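Local coordinates for orotidine 5'-phosphate decarboxylase (Sulfolobus solfataricus, PDB 4DBD), which probably catalyses, as a homodimer, the decarboxylation of orotidine 5'-monophosphate to UMP, the last step of de novo UMP synthesis, at residues 42-45 with 46-50; 86-90 with 91-95; 204-207 with 208-212. All coordinates share one frame; numbering follows the deposited sequence. Where two conformers were deposited one is given.

Contact 1 (42-45 with 46-50); sequences DKTR and ELLIG
An i to i+3 salt bridge, K43 with E46, marks the outer face of helix 41-48, a short amphipathic helix on the outside of the TIM barrel between strands 28-32 and 55-62. K43 NZ reaches E46 OE1 at 3.3 Å, on the syn side of the carboxylate and 23° out of its plane. The two side chains lie side by side, pointing the same way: E46 extends with CG anti to its backbone N (chi1 179°), while K43 bends at chi2 and chi3 to bring its amine alongside. Beneath them the helical ladder is regular at first, E46 N to D42 O at 3.1 Å and L47 N to K43 O at 3.1 Å. It then tightens, as L48 N bonds R45 O at 3.2 Å, coming from above the carbonyl plane, and makes a weak hydrogen bond to T44 O. On the inner face T44 CG2 meets L48 CD1 at 4.3 Å, both side chains packing on V31 of strand 28-32; T44 suits this buried place because its hydroxyl is bonded to G40 O. R45 sends NH2 to R75 O, tying the helix to a nearby loop. The chemistry divides accordingly: long, flexible charges pair on the solvent side, and the T44 methyl and the L48 side chain face the barrel.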
ATOM      1  N   ASP A  42      -4.940  11.731 -14.157  1.00 38.23           N
ATOM      2  CA  ASP A  42      -5.795  12.073 -15.283  1.00 39.28           C
ATOM      3  C   ASP A  42      -5.446  11.245 -16.502  1.00 23.40           C
ATOM      4  O   ASP A  42      -6.328  10.631 -17.111  1.00 29.02           O
ATOM      5  CB  ASP A  42      -5.705  13.564 -15.612  1.00 44.55           C
ATOM      6  CG  ASP A  42      -6.481  14.421 -14.630  1.00 47.26           C
ATOM      7  OD1 ASP A  42      -7.431  13.899 -13.998  1.00 38.81           O
ATOM      8  OD2 ASP A  42      -6.138  15.615 -14.495  1.00 53.54           O
ATOM      9  N   LYS A  43      -4.163  11.212 -16.848  1.00 24.72           N
ATOM     10  CA  LYS A  43      -3.712  10.417 -17.986  1.00 22.90           C
ATOM     11  C   LYS A  43      -3.982   8.934 -17.785  1.00 25.68           C
ATOM     12  O   LYS A  43      -4.257   8.212 -18.742  1.00 24.50           O
ATOM     13  CB  LYS A  43      -2.231  10.660 -18.269  1.00 30.98           C
ATOM     14  CG  LYS A  43      -1.957  12.054 -18.824  1.00 38.29           C
ATOM     15  CD  LYS A  43      -2.550  12.206 -20.213  1.00 44.59           C
ATOM     16  CE  LYS A  43      -3.141  13.600 -20.413  1.00 54.79           C
ATOM     17  NZ  LYS A  43      -3.538  13.846 -21.829  1.00 47.16           N
ATOM     18  N   THR A  44      -3.914   8.469 -16.543  1.00 23.27           N
ATOM     19  CA  THR A  44      -4.178   7.060 -16.306  1.00 20.11           C
ATOM     20  C   THR A  44      -5.647   6.734 -16.599  1.00 17.80           C
ATOM     21  O   THR A  44      -5.946   5.731 -17.241  1.00 23.95           O
ATOM     22  CB  THR A  44      -3.790   6.615 -14.869  1.00 20.49           C
ATOM     23  OG1 THR A  44      -2.372   6.753 -14.697  1.00 23.95           O
ATOM     24  CG2 THR A  44      -4.169   5.161 -14.661  1.00 20.65           C
ATOM     25  N   ARG A  45      -6.559   7.589 -16.144  1.00 24.01           N
ATOM     26  CA  ARG A  45      -7.986   7.378 -16.375  1.00 24.46           C
ATOM     27  C   ARG A  45      -8.334   7.399 -17.869  1.00 26.03           C
ATOM     28  O   ARG A  45      -9.089   6.554 -18.360  1.00 27.34           O
ATOM     29  CB  ARG A  45      -8.812   8.426 -15.612  1.00 33.14           C
ATOM     30  CG  ARG A  45      -8.763   8.280 -14.092  1.00 39.70           C
ATOM     31  CD  ARG A  45      -9.736   9.220 -13.388  1.00 49.53           C
ATOM     32  NE  ARG A  45     -10.024   8.801 -12.013  1.00 49.81           N
ATOM     33  CZ  ARG A  45     -11.104   8.107 -11.645  1.00 37.52           C
ATOM     34  NH1 ARG A  45     -12.023   7.753 -12.543  1.00 42.83           N
ATOM     35  NH2 ARG A  45     -11.273   7.771 -10.377  1.00 41.96           N
ATOM     36  N   GLU A  46      -7.778   8.371 -18.585  1.00 26.30           N
ATOM     37  CA  GLU A  46      -7.974   8.472 -20.028  1.00 25.07           C
ATOM     38  C   GLU A  46      -7.540   7.191 -20.738  1.00 26.71           C
ATOM     39  O   GLU A  46      -8.228   6.688 -21.622  1.00 27.75           O
ATOM     40  CB  GLU A  46      -7.183   9.659 -20.577  1.00 26.15           C
ATOM     41  CG  GLU A  46      -7.305   9.821 -22.078  1.00 30.96           C
ATOM     42  CD  GLU A  46      -6.662  11.093 -22.587  1.00 29.54           C
ATOM     43  OE1 GLU A  46      -6.103  11.851 -21.768  1.00 27.34           O
ATOM     44  OE2 GLU A  46      -6.717  11.337 -23.810  1.00 33.96           O
ATOM     45  N   LEU A  47      -6.385   6.668 -20.343  1.00 24.20           N
ATOM     46  CA  LEU A  47      -5.837   5.472 -20.967  1.00 26.13           C
ATOM     47  C   LEU A  47      -6.797   4.282 -20.908  1.00 23.85           C
ATOM     48  O   LEU A  47      -6.833   3.456 -21.821  1.00 25.26           O
ATOM     49  CB  LEU A  47      -4.505   5.101 -20.294  1.00 27.48           C
ATOM     50  CG  LEU A  47      -3.681   4.009 -20.978  1.00 27.58           C
ATOM     51  CD1 LEU A  47      -3.406   4.362 -22.430  1.00 24.46           C
ATOM     52  CD2 LEU A  47      -2.374   3.761 -20.231  1.00 30.61           C
ATOM     53  N   LEU A  48      -7.574   4.197 -19.828  1.00 26.81           N
ATOM     54  CA  LEU A  48      -8.392   3.013 -19.562  1.00 28.87           C
ATOM     55  C   LEU A  48      -9.833   3.084 -20.062  1.00 39.53           C
ATOM     56  O   LEU A  48     -10.588   2.123 -19.921  1.00 35.62           O
ATOM     57  CB  LEU A  48      -8.395   2.720 -18.059  1.00 30.78           C
ATOM     58  CG  LEU A  48      -7.055   2.236 -17.515  1.00 32.86           C
ATOM     59  CD1 LEU A  48      -7.050   2.290 -16.000  1.00 25.45           C
ATOM     60  CD2 LEU A  48      -6.753   0.827 -18.010  1.00 41.50           C
ATOM     61  N   ILE A  49     -10.208   4.214 -20.651  1.00 32.86           N
ATOM     62  CA  ILE A  49     -11.617   4.500 -20.927  1.00 36.09           C
ATOM     63  C   ILE A  49     -12.345   3.547 -21.881  1.00 35.72           C
ATOM     64  O   ILE A  49     -13.351   2.946 -21.499  1.00 50.39           O
ATOM     65  CB  ILE A  49     -11.813   5.956 -21.377  1.00 39.77           C
ATOM     66  CG1 ILE A  49     -11.867   6.871 -20.151  1.00 36.83           C
ATOM     67  CG2 ILE A  49     -13.092   6.093 -22.194  1.00 46.97           C
ATOM     68  CD1 ILE A  49     -11.950   8.351 -20.484  1.00 35.61           C
ATOM     69  N   GLY A  50     -11.852   3.400 -23.106  1.00 46.05           N
ATOM     70  CA  GLY A  50     -12.566   2.615 -24.102  1.00 50.22           C
ATOM     71  C   GLY A  50     -12.421   1.103 -23.995  1.00 54.19           C
ATOM     72  O   GLY A  50     -13.157   0.357 -24.646  1.00 55.82           O
TER

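Contact 2 (86-90 with 91-95); sequences SFIGV and KGSLD
I88 lays CG1 and CD1 over S93 OG and the L94 side chain, crossing L94 at about a right angle with CG1 3.8 Å from L94 CG. Its chi1 of 63° sets CG1 between the backbone N and carbonyl carbon, which brings it to S93 OG and L94 CG. The S93 hydroxyl is bonded to D64 O, so a small polar residue links this turn to the loop holding the predicted catalytic D64. G89 occupies the N-cap position with phi 88°, where a CB would jam against the preceding carbonyl, and its O takes L94 N in the carbonyl plane at 3.2 Å, closing a wider pi-type turn. V90 O is gripped twice, by S93 N at 3.0 Å and D95 N at 3.1 Å, from opposite faces of its plane. D95 turns back so that OD1 accepts G92 N at 3.0 Å. With an alanine in place of D95, G92 N would probably be left without its carboxylate acceptor. I88 O accepts a hydrogen bond from H116 NE2 of the second subunit; within the chain, K91 NZ forms a salt bridge with E133. The chemistry implies an irregular helix start held by backbone carbonyls and one carboxylate, all receiving backbone N-H groups.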
ATOM      1  N   SER A  86      -4.781  -8.819   3.063  1.00 15.72           N
ATOM      2  CA  SER A  86      -5.496  -9.473   4.157  1.00 18.44           C
ATOM      3  C   SER A  86      -4.885  -9.175   5.517  1.00 18.52           C
ATOM      4  O   SER A  86      -5.604  -9.071   6.514  1.00 13.98           O
ATOM      5  CB  SER A  86      -5.479 -11.001   3.978  1.00 15.43           C
ATOM      6  OG  SER A  86      -6.142 -11.395   2.796  1.00 21.08           O
ATOM      7  N   PHE A  87      -3.557  -9.040   5.574  0.51 17.71           N
ATOM      8  CA  PHE A  87      -2.868  -9.012   6.875  0.51 17.57           C
ATOM      9  C   PHE A  87      -3.261  -7.831   7.766  0.51 16.97           C
ATOM     10  O   PHE A  87      -3.063  -7.871   8.990  0.51 16.87           O
ATOM     11  CB  PHE A  87      -1.337  -9.118   6.724  0.51 18.27           C
ATOM     12  CG  PHE A  87      -0.664  -7.846   6.272  0.51 15.73           C
ATOM     13  CD1 PHE A  87      -0.327  -6.857   7.187  0.51 19.66           C
ATOM     14  CD2 PHE A  87      -0.330  -7.662   4.941  0.51 17.71           C
ATOM     15  CE1 PHE A  87       0.303  -5.686   6.768  0.51 16.79           C
ATOM     16  CE2 PHE A  87       0.297  -6.505   4.520  0.51 16.83           C
ATOM     17  CZ  PHE A  87       0.615  -5.516   5.432  0.51 16.03           C
ATOM     18  N   ILE A  88      -3.851  -6.803   7.166  1.00 14.48           N
ATOM     19  CA  ILE A  88      -4.286  -5.632   7.945  1.00 16.68           C
ATOM     20  C   ILE A  88      -5.490  -5.906   8.842  1.00 18.02           C
ATOM     21  O   ILE A  88      -5.761  -5.146   9.773  1.00 19.09           O
ATOM     22  CB  ILE A  88      -4.585  -4.422   7.054  1.00 15.86           C
ATOM     23  CG1 ILE A  88      -5.740  -4.724   6.108  1.00 14.01           C
ATOM     24  CG2 ILE A  88      -3.333  -4.022   6.263  1.00 22.09           C
ATOM     25  CD1 ILE A  88      -5.925  -3.633   5.064  1.00 17.67           C
ATOM     26  N   GLY A  89      -6.228  -6.970   8.544  1.00 14.72           N
ATOM     27  CA  GLY A  89      -7.298  -7.390   9.423  1.00 18.71           C
ATOM     28  C   GLY A  89      -8.629  -6.725   9.137  1.00 19.55           C
ATOM     29  O   GLY A  89      -8.768  -5.913   8.209  1.00 18.83           O
ATOM     30  N   VAL A  90      -9.620  -7.053   9.959  1.00 17.90           N
ATOM     31  CA  VAL A  90     -11.000  -6.706   9.636  1.00 18.20           C
ATOM     32  C   VAL A  90     -11.485  -5.426  10.328  1.00 17.85           C
ATOM     33  O   VAL A  90     -11.743  -4.418   9.680  1.00 20.13           O
ATOM     34  CB  VAL A  90     -11.942  -7.895   9.958  1.00 22.58           C
ATOM     35  CG1 VAL A  90     -13.419  -7.518   9.736  1.00 18.67           C
ATOM     36  CG2 VAL A  90     -11.546  -9.123   9.130  1.00 18.85           C
ATOM     37  N   LYS A  91     -11.597  -5.460  11.650  1.00 16.18           N
ATOM     38  CA  LYS A  91     -12.250  -4.370  12.366  1.00 16.39           C
ATOM     39  C   LYS A  91     -11.541  -3.035  12.193  1.00 18.77           C
ATOM     40  O   LYS A  91     -10.377  -2.885  12.579  1.00 18.08           O
ATOM     41  CB  LYS A  91     -12.382  -4.714  13.856  1.00 18.58           C
ATOM     42  CG  LYS A  91     -13.579  -5.593  14.180  1.00 28.03           C
ATOM     43  CD  LYS A  91     -13.611  -6.805  13.260  1.00 36.99           C
ATOM     44  CE  LYS A  91     -14.097  -8.064  13.972  1.00 45.92           C
ATOM     45  NZ  LYS A  91     -13.583  -9.301  13.291  1.00 32.45           N
ATOM     46  N   GLY A  92     -12.238  -2.066  11.602  1.00 15.21           N
ATOM     47  CA  GLY A  92     -11.692  -0.727  11.442  1.00 15.65           C
ATOM     48  C   GLY A  92     -10.765  -0.608  10.241  1.00 19.78           C
ATOM     49  O   GLY A  92     -10.103   0.414  10.050  1.00 15.22           O
ATOM     50  N   SER A  93     -10.715  -1.659   9.433  1.00 15.32           N
ATOM     51  CA  SER A  93      -9.893  -1.654   8.222  1.00 14.07           C
ATOM     52  C   SER A  93     -10.667  -2.310   7.082  1.00 14.92           C
ATOM     53  O   SER A  93     -11.433  -1.646   6.388  1.00 15.61           O
ATOM     54  CB  SER A  93      -8.551  -2.337   8.489  1.00 16.49           C
ATOM     55  OG  SER A  93      -7.723  -2.350   7.338  1.00 21.01           O
ATOM     56  N   LEU A  94     -10.514  -3.617   6.895  1.00 13.15           N
ATOM     57  CA  LEU A  94     -11.196  -4.251   5.772  1.00 15.38           C
ATOM     58  C   LEU A  94     -12.729  -4.248   5.855  1.00 18.54           C
ATOM     59  O   LEU A  94     -13.402  -4.207   4.818  1.00 17.34           O
ATOM     60  CB  LEU A  94     -10.655  -5.659   5.519  1.00 19.04           C
ATOM     61  CG  LEU A  94      -9.222  -5.693   4.982  1.00 15.53           C
ATOM     62  CD1 LEU A  94      -8.687  -7.111   5.051  1.00 16.00           C
ATOM     63  CD2 LEU A  94      -9.151  -5.146   3.538  1.00 15.07           C
ATOM     64  N   ASP A  95     -13.302  -4.288   7.056  1.00 15.34           N
ATOM     65  CA  ASP A  95     -14.771  -4.268   7.117  1.00 16.29           C
ATOM     66  C   ASP A  95     -15.343  -2.977   6.531  1.00 18.76           C
ATOM     67  O   ASP A  95     -16.302  -3.004   5.756  1.00 17.27           O
ATOM     68  CB  ASP A  95     -15.337  -4.579   8.520  1.00 15.88           C
ATOM     69  CG  ASP A  95     -14.865  -3.607   9.599  1.00 19.55           C
ATOM     70  OD1 ASP A  95     -14.154  -2.628   9.297  1.00 22.90           O
ATOM     71  OD2 ASP A  95     -15.238  -3.820  10.773  1.00 20.98           O
TER

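Contact 3 (204-207 with 208-212)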
ATOM      1  N   ASN A 204      -0.572 -16.540 -24.292  1.00 20.66           N
ATOM      2  CA  ASN A 204      -1.916 -17.089 -24.364  1.00 23.05           C
ATOM      3  C   ASN A 204      -1.895 -18.496 -24.953  1.00 21.33           C
ATOM      4  O   ASN A 204      -2.560 -19.401 -24.434  1.00 24.07           O
ATOM      5  CB  ASN A 204      -2.851 -16.179 -25.172  1.00 18.60           C
ATOM      6  CG  ASN A 204      -3.403 -15.027 -24.351  1.00 24.68           C
ATOM      7  OD1 ASN A 204      -3.477 -15.102 -23.122  1.00 25.18           O
ATOM      8  ND2 ASN A 204      -3.803 -13.954 -25.031  1.00 26.56           N
ATOM      9  N   LYS A 205      -1.129 -18.685 -26.025  1.00 20.30           N
ATOM     10  CA  LYS A 205      -1.028 -20.012 -26.640  1.00 28.97           C
ATOM     11  C   LYS A 205      -0.445 -21.032 -25.667  1.00 30.51           C
ATOM     12  O   LYS A 205      -0.961 -22.139 -25.535  1.00 32.37           O
ATOM     13  CB  LYS A 205      -0.182 -19.973 -27.921  1.00 30.62           C
ATOM     14  CG  LYS A 205      -0.808 -19.197 -29.072  1.00 32.40           C
ATOM     15  CD  LYS A 205       0.066 -19.309 -30.315  1.00 44.62           C
ATOM     16  CE  LYS A 205      -0.210 -18.188 -31.304  1.00 48.56           C
ATOM     17  NZ  LYS A 205       1.073 -17.632 -31.819  1.00 45.78           N
ATOM     18  N   ILE A 206       0.641 -20.658 -24.994  1.00 20.95           N
ATOM     19  CA  ILE A 206       1.266 -21.531 -24.001  1.00 24.39           C
ATOM     20  C   ILE A 206       0.268 -21.953 -22.934  1.00 27.37           C
ATOM     21  O   ILE A 206       0.199 -23.123 -22.534  1.00 23.50           O
ATOM     22  CB  ILE A 206       2.466 -20.838 -23.320  1.00 23.57           C
ATOM     23  CG1 ILE A 206       3.623 -20.685 -24.312  1.00 20.63           C
ATOM     24  CG2 ILE A 206       2.926 -21.630 -22.099  1.00 22.77           C
ATOM     25  CD1 ILE A 206       4.694 -19.691 -23.868  1.00 22.56           C
ATOM     26  N   ILE A 207      -0.517 -20.995 -22.466  1.00 28.93           N
ATOM     27  CA  ILE A 207      -1.455 -21.270 -21.395  1.00 21.85           C
ATOM     28  C   ILE A 207      -2.591 -22.188 -21.840  1.00 35.53           C
ATOM     29  O   ILE A 207      -2.933 -23.130 -21.129  1.00 35.84           O
ATOM     30  CB  ILE A 207      -2.011 -19.964 -20.793  1.00 21.62           C
ATOM     31  CG1 ILE A 207      -0.890 -19.228 -20.059  1.00 18.59           C
ATOM     32  CG2 ILE A 207      -3.177 -20.261 -19.849  1.00 27.56           C
ATOM     33  CD1 ILE A 207      -1.281 -17.883 -19.491  1.00 20.44           C
ATOM     34  N   GLU A 208      -3.167 -21.927 -23.013  1.00 35.58           N
ATOM     35  CA  GLU A 208      -4.283 -22.743 -23.486  1.00 40.03           C
ATOM     36  C   GLU A 208      -3.842 -24.164 -23.848  1.00 44.60           C
ATOM     37  O   GLU A 208      -4.669 -25.079 -23.901  1.00 49.86           O
ATOM     38  CB  GLU A 208      -5.029 -22.074 -24.651  1.00 43.63           C
ATOM     39  CG  GLU A 208      -4.193 -21.824 -25.898  1.00 44.33           C
ATOM     40  CD  GLU A 208      -5.025 -21.846 -27.178  1.00 51.36           C
ATOM     41  OE1 GLU A 208      -6.263 -22.002 -27.086  1.00 58.46           O
ATOM     42  OE2 GLU A 208      -4.442 -21.719 -28.280  1.00 45.13           O
ATOM     43  N   ASP A 209      -2.545 -24.345 -24.092  1.00 42.78           N
ATOM     44  CA  ASP A 209      -1.987 -25.685 -24.282  1.00 44.42           C
ATOM     45  C   ASP A 209      -1.877 -26.417 -22.943  1.00 47.02           C
ATOM     46  O   ASP A 209      -2.342 -27.548 -22.803  1.00 48.25           O
ATOM     47  CB  ASP A 209      -0.611 -25.621 -24.949  1.00 44.81           C
ATOM     48  CG  ASP A 209      -0.682 -25.248 -26.427  1.00 52.19           C
ATOM     49  OD1 ASP A 209      -1.766 -25.378 -27.037  1.00 54.62           O
ATOM     50  OD2 ASP A 209       0.361 -24.830 -26.983  1.00 53.95           O
ATOM     51  N   LYS A 210      -1.250 -25.759 -21.971  1.00 43.94           N
ATOM     52  CA  LYS A 210      -1.114 -26.291 -20.617  1.00 43.33           C
ATOM     53  C   LYS A 210      -2.462 -26.604 -19.973  1.00 47.59           C
ATOM     54  O   LYS A 210      -2.686 -27.713 -19.486  1.00 50.98           O
ATOM     55  CB  LYS A 210      -0.351 -25.305 -19.730  1.00 36.99           C
ATOM     56  CG  LYS A 210       1.157 -25.306 -19.920  1.00 34.62           C
ATOM     57  CD  LYS A 210       1.858 -25.106 -18.576  1.00 36.78           C
ATOM     58  CE  LYS A 210       3.345 -24.841 -18.759  1.00 44.70           C
ATOM     59  NZ  LYS A 210       3.615 -23.712 -19.707  1.00 41.14           N
ATOM     60  N   VAL A 211      -3.349 -25.614 -19.957  1.00 44.94           N
ATOM     61  CA  VAL A 211      -4.698 -25.790 -19.435  1.00 47.26           C
ATOM     62  C   VAL A 211      -5.305 -27.078 -19.971  1.00 51.62           C
ATOM     63  O   VAL A 211      -6.081 -27.746 -19.290  1.00 52.20           O
ATOM     64  CB  VAL A 211      -5.608 -24.602 -19.823  1.00 45.61           C
ATOM     65  CG1 VAL A 211      -7.065 -25.035 -19.900  1.00 45.69           C
ATOM     66  CG2 VAL A 211      -5.433 -23.449 -18.846  1.00 42.75           C
ATOM     67  N   MET A 212      -4.935 -27.422 -21.200  1.00 60.10           N
ATOM     68  CA  MET A 212      -5.446 -28.622 -21.846  1.00 63.94           C
ATOM     69  C   MET A 212      -4.388 -29.723 -21.888  1.00 56.72           C
ATOM     70  O   MET A 212      -4.581 -30.807 -21.337  1.00 56.09           O
ATOM     71  CB  MET A 212      -5.921 -28.290 -23.262  1.00 65.83           C
ATOM     72  CG  MET A 212      -6.945 -27.166 -23.325  1.00 65.34           C
ATOM     73  SD  MET A 212      -8.358 -27.444 -22.236  1.00 94.84           S
ATOM     74  CE  MET A 212      -9.610 -27.967 -23.410  1.00 68.72           C
TER
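Backbone hydrogen bonds carry most of this contact, four in succession from i+4 to i. E208 N reaches N204 O at 3.0 Å, and D209 N to K205 O and K210 N to I206 O follow at similar length. The last, V211 N to I207 O, is 2.8 Å long and nearly straight. The apolar contacts follow the same spacing. I207 CG2 meets V211 CG2 at 4.0 Å as the two side chains cross obliquely; compact apolar side chains suit this face, I207 lying on V6 of strand 6-10 and V211 on V177 of helix 175-179. Beside them K210 runs alongside I206, pointing the same way, its chain bent at chi2 and chi4. That bend brings NZ within 3.2 Å of I206 CG2, while NZ is hydrogen-bonded to Y173 O. Among the polar side chains, E208 CG sits between the backbone N and the carbonyl carbon (chi1 61°), which brings it 3.3 Å from K205 O before the carboxylate extends outward. N204 places OD1 on S4 OG and ND2 on E25 O, so a single amide uses both its acceptor and its donor to hold the helix to two earlier parts of the chain. The arrangement is that of the closing helix of a TIM barrel, here 196-210, whose inner face packs beside the first strand and completes the ring of outer helices.

From the N terminus the three contacts come in series, none nested or crossing, and each joins residues three to five apart within one continuous stretch rather than closing a long loop. Contact 1 lies on helix 41-48, between the second and third barrel strands. Contact 2 carries the chain from the end of strand 81-85 into helix 90-103, on the side where the second subunit meets this one. Contact 3 lies on the last part of helix 196-210, after the eighth strand, and brings the chain back to the first. Their centres stand 30 to 37 Å apart, with contacts 2 and 3 on opposite sides of the chain's centre, so they sample separate parts of the outer layer around one closed parallel sheet.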